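Local coordinates for nitrate regulatory protein (Klebsiella oxytoca, PDB 4AKK) that acts as a nitrate- and nitrite-responsive antiterminator, binding the terminator site in the nasF operon leader RNA to switch on expression of the nasFEDCBA operon, at residues Arg77-Ile82 with Arg89-Glu94; His71-Glu76 with Gly157-Ile162; Glu371-Val376 with Gln390-Met395; Lys394-Met397 with Arg402-Glu405. One frame throughout, in Å; residues are numbered along the deposited sequence.

Interaction 1: Arg77-Ile82 with Arg89-Glu94; sequences RGASNI and RLYAAE. With EDO (1,2-ethanediol), chain C.
I82 lies against one face of the Y91 ring. Its CB sits over that face, and its CG2 reaches the rim at Y91 CD1, 3.6 Å away. CG2 stands opposite the backbone N of I82, with CG1 at chi1 -58°. This turns CG2 toward the ring and also toward L90: I82 CG2 lies 4.1 Å from L90 CB. The opposite face of the ring is lined from within its own segment by E94, whose CD lies off centre, toward the rim. The chain of E94 folds back at chi2 (77°) to bring the carboxylate there. Y91 is thus held between an aliphatic branch and a carboxylate.

A79 fits beside this pair. Its CB is 3.9 Å from E94 CB and 4.2 Å from Y91 CD2. The small methyl lets the two backbones come close here, with A79 CA 5.9 Å from E94 CA. No hydrogen bond joins the two segments.

Away from this patch, R77 extends from the same helix. Its NE donates to O1 of a 1,2-ethanediol at 3.0 Å, with an N-H...O angle of 156°. The diol probably comes from the crystallisation liquor and is also bonded to R203. R77 NH1 forms a salt bridge with E197.

S86 in the linker accepts from the backbone N of R89 and of L90. I82 also packs on L280 and F283 of helix 277-312. Y91 is the N-cap of helix 92-117. The arrangement is a short connection between consecutive helices, 56-85 and 92-117, of the all-helical NIT domain.

Interaction 2: His71-Glu76 with Gly157-Ile162; sequences HMLQCE and GQFSRI
E76 and L73 pack on F159 and I162 where two helices of the NIT helical bundle run side by side. The local axes are antiparallel, 177° apart, and approach to 9.9 Å.

E76 can be followed outward. Its CB leads to a CG opposite the backbone N (chi1 -170°), and the rest of the chain is extended. CG touches the far end of the phenyl ring, 3.7 Å from F159 CZ. CD comes next, 3.8 Å from F159 CE1. The oxygens meet the same end of the ring, OE1 4.1 Å from F159 CE1 and OE2 4.0 Å from F159 CZ. The carboxylate plane is turned 52° from the ring plane. OE2 forms a salt bridge with R142 NE. This pairing probably stabilises the buried carboxylate as an anion.

F159 also packs on L138 and L141 of helix 138-147. On the other helix, E76 touches A99 and V102 of helix 92-117. The contact thus joins helices 56-85 and 152-167, with helices 92-117 and 138-147 packed alongside.

One turn away from E76, L73 and I162 meet at about a right angle. The contact is methyl to methyl, with L73 CD1 3.9 Å from I162 CG2.

Interaction 3: Glu371-Val376 with Gln390-Met395; sequences EKAKSV and QALRKM
L392 packs on A373 and K374 in the ANTAR domain, and it supplies the side-chain contact from 390-395.

The apolar contacts are few. L392 CD1 is 3.6 Å from K374 CG and 4.1 Å from A373 CB. The other methyl, L392 CD2, also approaches A373 CB, at 4.2 Å. The leucine fork therefore straddles the alanine methyl. L392 CG lies opposite its carbonyl carbon (chi1 -64°), aimed at helix 360-380, and chi2 sets the two methyls against A373 and K374. K374 meets the leucine at about a right angle, using the aliphatic base of its chain.

The ionic contact lies within helix 360-380. K374 bends at chi3 (48°), and its NZ turns back to E371 in a salt bridge. K374 NZ lies 2.8 Å from E371 OE1, on its syn side and 22° out of the carboxylate plane. The bond to E371 OE2 is weak. K374 NZ has a second acidic partner in E385, so it ties the two helices together.

A hydrogen bond of 3.0 Å runs from S375 OG to E371 O. That carbonyl also accepts the backbone N of S375, so two donors share it.

Helix 403-412 also packs here, with A407 on A373 and I406 on L392. K374 also touches A388 and W389 of helix 385-399. The contact thus lies where helices 360-380, 385-399 and 403-412 come together.

Interaction 4: Lys394-Met397 with Arg402-Glu405; sequences KMAM and RMVE
A tight turn between two helices of the ANTAR domain brings A396 against R402 and M403. R402 is the N-cap of helix 403-412.

A396 CB points into the start of that helix. It lies 3.9 Å from the backbone N of M403 and 4.0 Å from R402 C. Alongside, it is 4.1 Å from M403 CG. The CA atoms of A396 and M403 are 5.4 Å apart. M403 CG stands opposite its own carbonyl carbon; with chi1 -77° it lies beside the A396 methyl. The chain then bends at chi3 (68°), and its end lies on helix 385-399, at W389, L392 and R393.

E405 reaches back to the N-cap residue. Its OE1 accepts the backbone N of R402 at 2.7 Å, with an N-H...O angle of 158°. The donor comes from above the carboxylate plane. This is one half of a capping box.

R402 points away from A396. V404 CG1 lies over one face of its guanidinium, and NH2 forms a salt bridge with E366. The R402 chain also touches L353, Q356 and L357, M403 packs on V224, and A396 packs on I406 of helix 403-412. The turn thus has helix 341-358 on its R402 side and helix 217-240 on its M403 side.

The contacts form two touching pairs. Interactions 1 and 2 share helix 56-85 of the NIT domain, and their centres are 13 Å apart. Interaction 1 is nested along the chain in the loop closed by interaction 2. R77 joins them, with NH1 3.0 Å from S160 OG, a probable hydrogen bond. Interactions 3 and 4 share helix 385-399 of the ANTAR domain, with centres 8 Å apart. M403 packs back on L392 and R393, its SD 3.8 Å from R393 CB. The pairs do not touch: interactions 2 and 4 have nearest atoms about 15 Å apart. One pair belongs to the nitrate receptor, the other to the RNA-binding effector.

Interaction 1: Arg77-Ile82 with Arg89-Glu94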
loop_
_atom_site.group_PDB
_atom_site.type_symbol
_atom_site.label_atom_id
_atom_site.label_comp_id
_atom_site.label_asym_id
_atom_site.label_seq_id
_atom_site.Cartn_x
_atom_site.Cartn_y
_atom_site.Cartn_z
ATOM N N ARG A 77 -26.012 16.689 2.867
ATOM C CA ARG A 77 -26.188 15.488 3.677
ATOM C C ARG A 77 -26.642 15.860 5.095
ATOM O O ARG A 77 -27.620 15.326 5.603
ATOM C CB ARG A 77 -24.901 14.643 3.709
ATOM C CG ARG A 77 -25.029 13.338 4.529
ATOM C CD ARG A 77 -23.734 12.522 4.500
ATOM N NE ARG A 77 -22.567 13.329 4.878
ATOM C CZ ARG A 77 -21.305 12.970 4.650
ATOM N NH1 ARG A 77 -21.044 11.813 4.039
ATOM N NH2 ARG A 77 -20.299 13.770 5.021
ATOM N N GLY A 78 -25.923 16.785 5.724
ATOM C CA GLY A 78 -26.228 17.197 7.080
ATOM C C GLY A 78 -27.580 17.859 7.240
ATOM O O GLY A 78 -28.294 17.596 8.210
ATOM N N ALA A 79 -27.945 18.719 6.294
ATOM C CA ALA A 79 -29.269 19.337 6.324
ATOM C C ALA A 79 -30.381 18.291 6.198
ATOM O O ALA A 79 -31.329 18.289 6.983
ATOM C CB ALA A 79 -29.402 20.406 5.229
ATOM N N SER A 80 -30.262 17.406 5.208
ATOM C CA SER A 80 -31.236 16.334 5.017
ATOM C C SER A 80 -31.364 15.503 6.290
ATOM O O SER A 80 -32.448 15.080 6.662
ATOM C CB SER A 80 -30.834 15.438 3.843
ATOM O OG SER A 80 -30.632 16.224 2.678
ATOM N N ASN A 81 -30.248 15.289 6.967
ATOM C CA ASN A 81 -30.254 14.478 8.178
ATOM C C ASN A 81 -31.095 15.092 9.302
ATOM O O ASN A 81 -31.829 14.377 9.998
ATOM C CB ASN A 81 -28.824 14.233 8.659
ATOM C CG ASN A 81 -28.657 12.882 9.315
ATOM O OD1 ASN A 81 -29.135 11.872 8.794
ATOM N ND2 ASN A 81 -27.972 12.851 10.460
ATOM N N ILE A 82 -30.986 16.409 9.482
ATOM C CA ILE A 82 -31.715 17.102 10.549
ATOM C C ILE A 82 -33.196 17.222 10.188
ATOM O O ILE A 82 -34.072 17.022 11.020
ATOM C CB ILE A 82 -31.128 18.504 10.859
ATOM C CG1 ILE A 82 -29.658 18.404 11.272
ATOM C CG2 ILE A 82 -31.905 19.162 11.990
ATOM C CD1 ILE A 82 -29.457 17.758 12.637
ATOM N N ARG A 89 -39.389 19.089 10.795
ATOM C CA ARG A 89 -39.563 20.327 11.568
ATOM C C ARG A 89 -38.473 21.368 11.310
ATOM O O ARG A 89 -38.750 22.565 11.272
ATOM C CB ARG A 89 -39.631 20.021 13.068
ATOM C CG ARG A 89 -40.980 19.481 13.510
ATOM C CD ARG A 89 -40.883 18.748 14.838
ATOM N NE ARG A 89 -42.086 17.960 15.106
ATOM C CZ ARG A 89 -42.238 17.155 16.153
ATOM N NH1 ARG A 89 -41.261 17.021 17.040
ATOM N NH2 ARG A 89 -43.369 16.481 16.312
ATOM N N LEU A 90 -37.236 20.910 11.143
ATOM C CA LEU A 90 -36.098 21.814 11.050
ATOM C C LEU A 90 -35.306 21.624 9.769
ATOM O O LEU A 90 -35.258 20.518 9.212
ATOM C CB LEU A 90 -35.171 21.617 12.252
ATOM C CG LEU A 90 -35.865 21.746 13.607
ATOM C CD1 LEU A 90 -34.960 21.306 14.738
ATOM C CD2 LEU A 90 -36.353 23.177 13.818
ATOM N N TYR A 91 -34.715 22.719 9.301
ATOM C CA TYR A 91 -33.685 22.708 8.256
ATOM C C TYR A 91 -34.168 22.601 6.815
ATOM O O TYR A 91 -33.374 22.343 5.910
ATOM C CB TYR A 91 -32.616 21.652 8.544
ATOM C CG TYR A 91 -31.469 22.201 9.353
ATOM C CD1 TYR A 91 -31.630 22.507 10.694
ATOM C CD2 TYR A 91 -30.228 22.427 8.771
ATOM C CE1 TYR A 91 -30.585 23.025 11.436
ATOM C CE2 TYR A 91 -29.176 22.942 9.505
ATOM C CZ TYR A 91 -29.361 23.238 10.838
ATOM O OH TYR A 91 -28.318 23.745 11.575
ATOM N N ALA A 92 -35.459 22.818 6.604
ATOM C CA ALA A 92 -36.011 22.853 5.257
ATOM C C ALA A 92 -35.305 23.897 4.388
ATOM O O ALA A 92 -34.992 23.634 3.231
ATOM C CB ALA A 92 -37.509 23.131 5.310
ATOM N N ALA A 93 -35.071 25.082 4.950
ATOM C CA ALA A 93 -34.390 26.166 4.242
ATOM C C ALA A 93 -32.966 25.780 3.853
ATOM O O ALA A 93 -32.516 26.048 2.739
ATOM C CB ALA A 93 -34.376 27.438 5.099
ATOM N N GLU A 94 -32.261 25.160 4.791
ATOM C CA GLU A 94 -30.906 24.681 4.552
ATOM C C GLU A 94 -30.881 23.581 3.480
ATOM O O GLU A 94 -30.032 23.592 2.592
ATOM C CB GLU A 94 -30.283 24.182 5.858
ATOM C CG GLU A 94 -29.806 25.292 6.812
ATOM C CD GLU A 94 -30.937 25.977 7.592
ATOM O OE1 GLU A 94 -32.111 25.554 7.489
ATOM O OE2 GLU A 94 -30.641 26.950 8.326
HETATM C C1 EDO C . -23.123 14.481 7.852
HETATM O O1 EDO C . -23.417 15.459 6.856
HETATM C C2 EDO C . -23.704 14.883 9.204
HETATM O O2 EDO C . -25.137 14.901 9.258
#

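Interaction 2: His71-Glu76 with Gly157-Ile162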
loop_
_atom_site.group_PDB
_atom_site.type_symbol
_atom_site.label_atom_id
_atom_site.label_comp_id
_atom_site.label_asym_id
_atom_site.label_seq_id
_atom_site.Cartn_x
_atom_site.Cartn_y
_atom_site.Cartn_z
ATOM N N HIS A 71 -17.922 19.244 -0.740
ATOM C CA HIS A 71 -18.262 20.064 0.411
ATOM C C HIS A 71 -19.758 20.419 0.440
ATOM O O HIS A 71 -20.422 20.290 1.478
ATOM C CB HIS A 71 -17.395 21.332 0.482
ATOM C CG HIS A 71 -17.724 22.202 1.655
ATOM N ND1 HIS A 71 -17.310 21.910 2.938
ATOM C CD2 HIS A 71 -18.461 23.337 1.746
ATOM C CE1 HIS A 71 -17.767 22.833 3.767
ATOM N NE2 HIS A 71 -18.469 23.710 3.069
ATOM N N MET A 72 -20.284 20.860 -0.697
ATOM C CA MET A 72 -21.706 21.164 -0.794
ATOM C C MET A 72 -22.562 19.919 -0.525
ATOM O O MET A 72 -23.596 20.001 0.138
ATOM C CB MET A 72 -22.054 21.763 -2.164
ATOM C CG MET A 72 -21.418 23.140 -2.477
ATOM S SD MET A 72 -21.167 24.378 -1.153
ATOM C CE MET A 72 -22.531 24.158 -0.026
ATOM N N LEU A 73 -22.132 18.771 -1.052
ATOM C CA LEU A 73 -22.847 17.509 -0.816
ATOM C C LEU A 73 -22.840 17.152 0.671
ATOM O O LEU A 73 -23.818 16.626 1.189
ATOM C CB LEU A 73 -22.235 16.374 -1.638
ATOM C CG LEU A 73 -22.583 16.417 -3.127
ATOM C CD1 LEU A 73 -21.645 15.522 -3.915
ATOM C CD2 LEU A 73 -24.041 16.025 -3.364
ATOM N N GLN A 74 -21.734 17.448 1.348
ATOM C CA GLN A 74 -21.648 17.270 2.801
ATOM C C GLN A 74 -22.628 18.194 3.540
ATOM O O GLN A 74 -23.229 17.806 4.548
ATOM C CB GLN A 74 -20.210 17.528 3.280
ATOM C CG GLN A 74 -19.214 16.413 2.935
ATOM C CD GLN A 74 -17.756 16.874 2.931
ATOM O OE1 GLN A 74 -17.469 18.075 2.849
ATOM N NE2 GLN A 74 -16.826 15.913 2.994
ATOM N N CYS A 75 -22.785 19.419 3.047
ATOM C CA CYS A 75 -23.770 20.339 3.624
ATOM C C CYS A 75 -25.179 19.800 3.402
ATOM O O CYS A 75 -26.001 19.767 4.319
ATOM C CB CYS A 75 -23.636 21.751 3.027
ATOM S SG CYS A 75 -22.037 22.581 3.362
ATOM N N GLU A 76 -25.456 19.367 2.178
ATOM C CA GLU A 76 -26.766 18.796 1.881
ATOM C C GLU A 76 -27.018 17.539 2.721
ATOM O O GLU A 76 -28.111 17.341 3.230
ATOM C CB GLU A 76 -26.929 18.500 0.386
ATOM C CG GLU A 76 -28.363 18.141 -0.005
ATOM C CD GLU A 76 -28.577 18.075 -1.507
ATOM O OE1 GLU A 76 -27.617 18.323 -2.262
ATOM O OE2 GLU A 76 -29.708 17.768 -1.936
ATOM N N GLY A 157 -26.383 7.385 3.853
ATOM C CA GLY A 157 -25.596 6.431 3.087
ATOM C C GLY A 157 -25.510 6.755 1.605
ATOM O O GLY A 157 -24.465 6.600 0.998
ATOM N N GLN A 158 -26.611 7.201 1.014
ATOM C CA GLN A 158 -26.616 7.515 -0.414
ATOM C C GLN A 158 -25.810 8.780 -0.745
ATOM O O GLN A 158 -25.092 8.814 -1.743
ATOM C CB GLN A 158 -28.050 7.606 -0.948
ATOM C CG GLN A 158 -28.829 6.301 -0.793
ATOM C CD GLN A 158 -30.184 6.334 -1.477
ATOM O OE1 GLN A 158 -30.408 7.349 -2.311
ATOM N NE2 GLN A 158 -31.022 5.455 -1.258
ATOM N N PHE A 159 -25.919 9.810 0.090
ATOM C CA PHE A 159 -25.039 10.969 -0.045
ATOM C C PHE A 159 -23.580 10.530 0.095
ATOM O O PHE A 159 -22.725 10.911 -0.705
ATOM C CB PHE A 159 -25.359 12.042 0.997
ATOM C CG PHE A 159 -26.554 12.884 0.656
ATOM C CD1 PHE A 159 -26.526 13.740 -0.432
ATOM C CD2 PHE A 159 -27.706 12.809 1.412
ATOM C CE1 PHE A 159 -27.629 14.509 -0.757
ATOM C CE2 PHE A 159 -28.814 13.571 1.091
ATOM C CZ PHE A 159 -28.776 14.420 0.007
ATOM N N SER A 160 -23.302 9.721 1.117
ATOM C CA SER A 160 -21.945 9.280 1.377
ATOM C C SER A 160 -21.362 8.524 0.191
ATOM O O SER A 160 -20.170 8.617 -0.067
ATOM C CB SER A 160 -21.895 8.397 2.624
ATOM O OG SER A 160 -22.265 9.131 3.774
ATOM N N ARG A 161 -22.198 7.748 -0.500
ATOM C CA ARG A 161 -21.748 6.960 -1.646
ATOM C C ARG A 161 -21.382 7.841 -2.849
ATOM O O ARG A 161 -20.374 7.607 -3.512
ATOM C CB ARG A 161 -22.807 5.933 -2.047
ATOM C CG ARG A 161 -22.518 5.263 -3.383
ATOM C CD ARG A 161 -23.505 4.154 -3.684
ATOM N NE ARG A 161 -24.861 4.665 -3.862
ATOM C CZ ARG A 161 -25.900 3.917 -4.215
ATOM N NH1 ARG A 161 -25.740 2.618 -4.438
ATOM N NH2 ARG A 161 -27.101 4.468 -4.347
ATOM N N ILE A 162 -22.202 8.852 -3.128
ATOM C CA ILE A 162 -21.879 9.812 -4.175
ATOM C C ILE A 162 -20.549 10.496 -3.862
ATOM O O ILE A 162 -19.678 10.638 -4.723
ATOM C CB ILE A 162 -22.978 10.878 -4.309
ATOM C CG1 ILE A 162 -24.261 10.243 -4.851
ATOM C CG2 ILE A 162 -22.516 12.009 -5.233
ATOM C CD1 ILE A 162 -25.460 11.167 -4.852
#

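Interaction 3: Glu371-Val376 with Gln390-Met395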
loop_
_atom_site.group_PDB
_atom_site.type_symbol
_atom_site.label_atom_id
_atom_site.label_comp_id
_atom_site.label_asym_id
_atom_site.label_seq_id
_atom_site.Cartn_x
_atom_site.Cartn_y
_atom_site.Cartn_z
ATOM N N GLU A 371 -14.124 -9.344 18.145
ATOM C CA GLU A 371 -14.795 -10.271 19.054
ATOM C C GLU A 371 -13.793 -11.260 19.661
ATOM O O GLU A 371 -13.769 -11.473 20.876
ATOM C CB GLU A 371 -15.938 -11.007 18.347
ATOM C CG GLU A 371 -17.130 -10.111 17.984
ATOM C CD GLU A 371 -17.733 -9.426 19.191
ATOM O OE1 GLU A 371 -17.648 -9.987 20.306
ATOM O OE2 GLU A 371 -18.288 -8.320 19.029
ATOM N N LYS A 372 -12.960 -11.849 18.810
ATOM C CA LYS A 372 -11.847 -12.684 19.280
ATOM C C LYS A 372 -10.932 -11.987 20.304
ATOM O O LYS A 372 -10.619 -12.548 21.357
ATOM C CB LYS A 372 -11.011 -13.156 18.099
ATOM C CG LYS A 372 -11.635 -14.250 17.249
ATOM C CD LYS A 372 -10.790 -14.458 15.989
ATOM C CE LYS A 372 -11.185 -15.703 15.212
ATOM N NZ LYS A 372 -10.480 -16.914 15.713
ATOM N N ALA A 373 -10.483 -10.774 20.001
ATOM C CA ALA A 373 -9.673 -10.035 20.972
ATOM C C ALA A 373 -10.419 -9.821 22.292
ATOM O O ALA A 373 -9.827 -9.910 23.371
ATOM C CB ALA A 373 -9.199 -8.716 20.400
ATOM N N LYS A 374 -11.716 -9.533 22.208
ATOM C CA LYS A 374 -12.529 -9.386 23.412
ATOM C C LYS A 374 -12.513 -10.667 24.247
ATOM O O LYS A 374 -12.303 -10.627 25.460
ATOM C CB LYS A 374 -13.964 -9.000 23.064
ATOM C CG LYS A 374 -14.167 -7.509 22.839
ATOM C CD LYS A 374 -15.493 -7.228 22.125
ATOM C CE LYS A 374 -16.655 -7.971 22.776
ATOM N NZ LYS A 374 -17.941 -7.774 22.033
ATOM N N SER A 375 -12.731 -11.801 23.590
ATOM C CA SER A 375 -12.690 -13.093 24.271
ATOM C C SER A 375 -11.356 -13.319 24.973
ATOM O O SER A 375 -11.319 -13.844 26.082
ATOM C CB SER A 375 -12.961 -14.229 23.290
ATOM O OG SER A 375 -14.133 -13.952 22.545
ATOM N N VAL A 376 -10.264 -12.918 24.328
ATOM C CA VAL A 376 -8.944 -13.071 24.930
ATOM C C VAL A 376 -8.867 -12.325 26.253
ATOM O O VAL A 376 -8.360 -12.853 27.241
ATOM C CB VAL A 376 -7.813 -12.588 23.997
ATOM C CG1 VAL A 376 -6.512 -12.408 24.784
ATOM C CG2 VAL A 376 -7.622 -13.570 22.838
ATOM N N GLN A 390 -14.316 -1.745 25.886
ATOM C CA GLN A 390 -13.816 -0.436 26.287
ATOM C C GLN A 390 -12.295 -0.429 26.331
ATOM O O GLN A 390 -11.665 0.536 25.905
ATOM C CB GLN A 390 -14.402 -0.015 27.636
ATOM C CG GLN A 390 -15.900 0.268 27.601
ATOM C CD GLN A 390 -16.263 1.574 26.885
ATOM O OE1 GLN A 390 -15.286 2.462 26.721
ATOM N NE2 GLN A 390 -17.415 1.776 26.488
ATOM N N ALA A 391 -11.703 -1.514 26.830
ATOM C CA ALA A 391 -10.241 -1.623 26.897
ATOM C C ALA A 391 -9.601 -1.495 25.512
ATOM O O ALA A 391 -8.620 -0.779 25.333
ATOM C CB ALA A 391 -9.836 -2.928 27.548
ATOM N N LEU A 392 -10.171 -2.194 24.538
ATOM C CA LEU A 392 -9.677 -2.154 23.165
ATOM C C LEU A 392 -9.787 -0.744 22.561
ATOM O O LEU A 392 -8.844 -0.249 21.937
ATOM C CB LEU A 392 -10.440 -3.185 22.315
ATOM C CG LEU A 392 -10.230 -4.658 22.719
ATOM C CD1 LEU A 392 -11.212 -5.598 22.030
ATOM C CD2 LEU A 392 -8.810 -5.116 22.446
ATOM N N ARG A 393 -10.942 -0.106 22.748
ATOM C CA ARG A 393 -11.170 1.262 22.270
ATOM C C ARG A 393 -10.190 2.225 22.925
ATOM O O ARG A 393 -9.642 3.124 22.271
ATOM C CB ARG A 393 -12.630 1.691 22.511
ATOM C CG ARG A 393 -12.886 3.211 22.659
ATOM C CD ARG A 393 -12.773 3.994 21.343
ATOM N NE ARG A 393 -13.186 5.396 21.482
ATOM C CZ ARG A 393 -13.192 6.294 20.498
ATOM N NH1 ARG A 393 -12.790 5.954 19.283
ATOM N NH2 ARG A 393 -13.605 7.544 20.725
ATOM N N LYS A 394 -9.942 2.011 24.212
ATOM C CA LYS A 394 -8.990 2.839 24.936
ATOM C C LYS A 394 -7.598 2.704 24.341
ATOM O O LYS A 394 -6.947 3.708 24.058
ATOM C CB LYS A 394 -8.966 2.483 26.425
ATOM C CG LYS A 394 -7.992 3.337 27.235
ATOM C CD LYS A 394 -8.059 3.017 28.723
ATOM C CE LYS A 394 -8.097 1.508 28.972
ATOM N NZ LYS A 394 -6.907 0.785 28.423
ATOM N N MET A 395 -7.136 1.469 24.148
ATOM C CA MET A 395 -5.803 1.254 23.574
ATOM C C MET A 395 -5.688 1.889 22.187
ATOM O O MET A 395 -4.626 2.361 21.806
ATOM C CB MET A 395 -5.444 -0.237 23.520
ATOM C CG MET A 395 -4.651 -0.749 24.727
ATOM S SD MET A 395 -4.377 -2.548 24.717
ATOM C CE MET A 395 -6.010 -3.078 25.187
#

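Interaction 4: Lys394-Met397 with Arg402-Glu405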
loop_
_atom_site.group_PDB
_atom_site.type_symbol
_atom_site.label_atom_id
_atom_site.label_comp_id
_atom_site.label_asym_id
_atom_site.label_seq_id
_atom_site.Cartn_x
_atom_site.Cartn_y
_atom_site.Cartn_z
ATOM N N LYS A 394 -9.942 2.011 24.212
ATOM C CA LYS A 394 -8.990 2.839 24.936
ATOM C C LYS A 394 -7.598 2.704 24.341
ATOM O O LYS A 394 -6.947 3.708 24.058
ATOM C CB LYS A 394 -8.966 2.483 26.425
ATOM C CG LYS A 394 -7.992 3.337 27.235
ATOM C CD LYS A 394 -8.059 3.017 28.723
ATOM C CE LYS A 394 -8.097 1.508 28.972
ATOM N NZ LYS A 394 -6.907 0.785 28.423
ATOM N N MET A 395 -7.136 1.469 24.148
ATOM C CA MET A 395 -5.803 1.254 23.574
ATOM C C MET A 395 -5.688 1.889 22.187
ATOM O O MET A 395 -4.626 2.361 21.806
ATOM C CB MET A 395 -5.444 -0.237 23.520
ATOM C CG MET A 395 -4.651 -0.749 24.727
ATOM S SD MET A 395 -4.377 -2.548 24.717
ATOM C CE MET A 395 -6.010 -3.078 25.187
ATOM N N ALA A 396 -6.796 1.917 21.449
ATOM C CA ALA A 396 -6.806 2.442 20.088
ATOM C C ALA A 396 -6.623 3.957 20.064
ATOM O O ALA A 396 -5.928 4.471 19.203
ATOM C CB ALA A 396 -8.091 2.056 19.378
ATOM N N MET A 397 -7.277 4.655 20.994
ATOM C CA MET A 397 -7.115 6.094 21.168
ATOM C C MET A 397 -5.678 6.399 21.567
ATOM O O MET A 397 -5.019 7.241 20.960
ATOM C CB MET A 397 -8.060 6.639 22.253
ATOM C CG MET A 397 -9.568 6.551 21.947
ATOM S SD MET A 397 -10.664 7.358 23.164
ATOM C CE MET A 397 -10.534 6.265 24.568
ATOM N N ARG A 402 -6.671 1.959 14.789
ATOM C CA ARG A 402 -8.061 1.532 14.741
ATOM C C ARG A 402 -8.224 0.376 15.718
ATOM O O ARG A 402 -7.250 -0.289 16.049
ATOM C CB ARG A 402 -8.448 1.103 13.331
ATOM C CG ARG A 402 -8.133 2.116 12.225
ATOM C CD ARG A 402 -8.461 1.496 10.860
ATOM N NE ARG A 402 -9.884 1.183 10.758
ATOM C CZ ARG A 402 -10.401 0.209 10.013
ATOM N NH1 ARG A 402 -9.614 -0.577 9.282
ATOM N NH2 ARG A 402 -11.715 0.019 10.007
ATOM N N MET A 403 -9.442 0.163 16.205
ATOM C CA MET A 403 -9.734 -0.960 17.101
ATOM C C MET A 403 -9.350 -2.308 16.469
ATOM O O MET A 403 -8.862 -3.195 17.154
ATOM C CB MET A 403 -11.222 -0.971 17.517
ATOM C CG MET A 403 -11.643 0.073 18.602
ATOM S SD MET A 403 -13.363 -0.113 19.211
ATOM C CE MET A 403 -13.251 -1.664 20.093
ATOM N N VAL A 404 -9.570 -2.467 15.167
ATOM C CA VAL A 404 -9.244 -3.742 14.536
ATOM C C VAL A 404 -7.737 -3.983 14.510
ATOM O O VAL A 404 -7.290 -5.129 14.608
ATOM C CB VAL A 404 -9.860 -3.903 13.125
ATOM C CG1 VAL A 404 -9.327 -2.848 12.160
ATOM C CG2 VAL A 404 -9.613 -5.326 12.603
ATOM N N GLU A 405 -6.962 -2.903 14.417
ATOM C CA GLU A 405 -5.497 -2.987 14.482
ATOM C C GLU A 405 -5.031 -3.379 15.879
ATOM O O GLU A 405 -4.134 -4.188 16.028
ATOM C CB GLU A 405 -4.847 -1.668 14.056
ATOM C CG GLU A 405 -5.039 -1.333 12.588
ATOM C CD GLU A 405 -4.661 0.108 12.259
ATOM O OE1 GLU A 405 -4.728 0.964 13.170
ATOM O OE2 GLU A 405 -4.305 0.389 11.091
#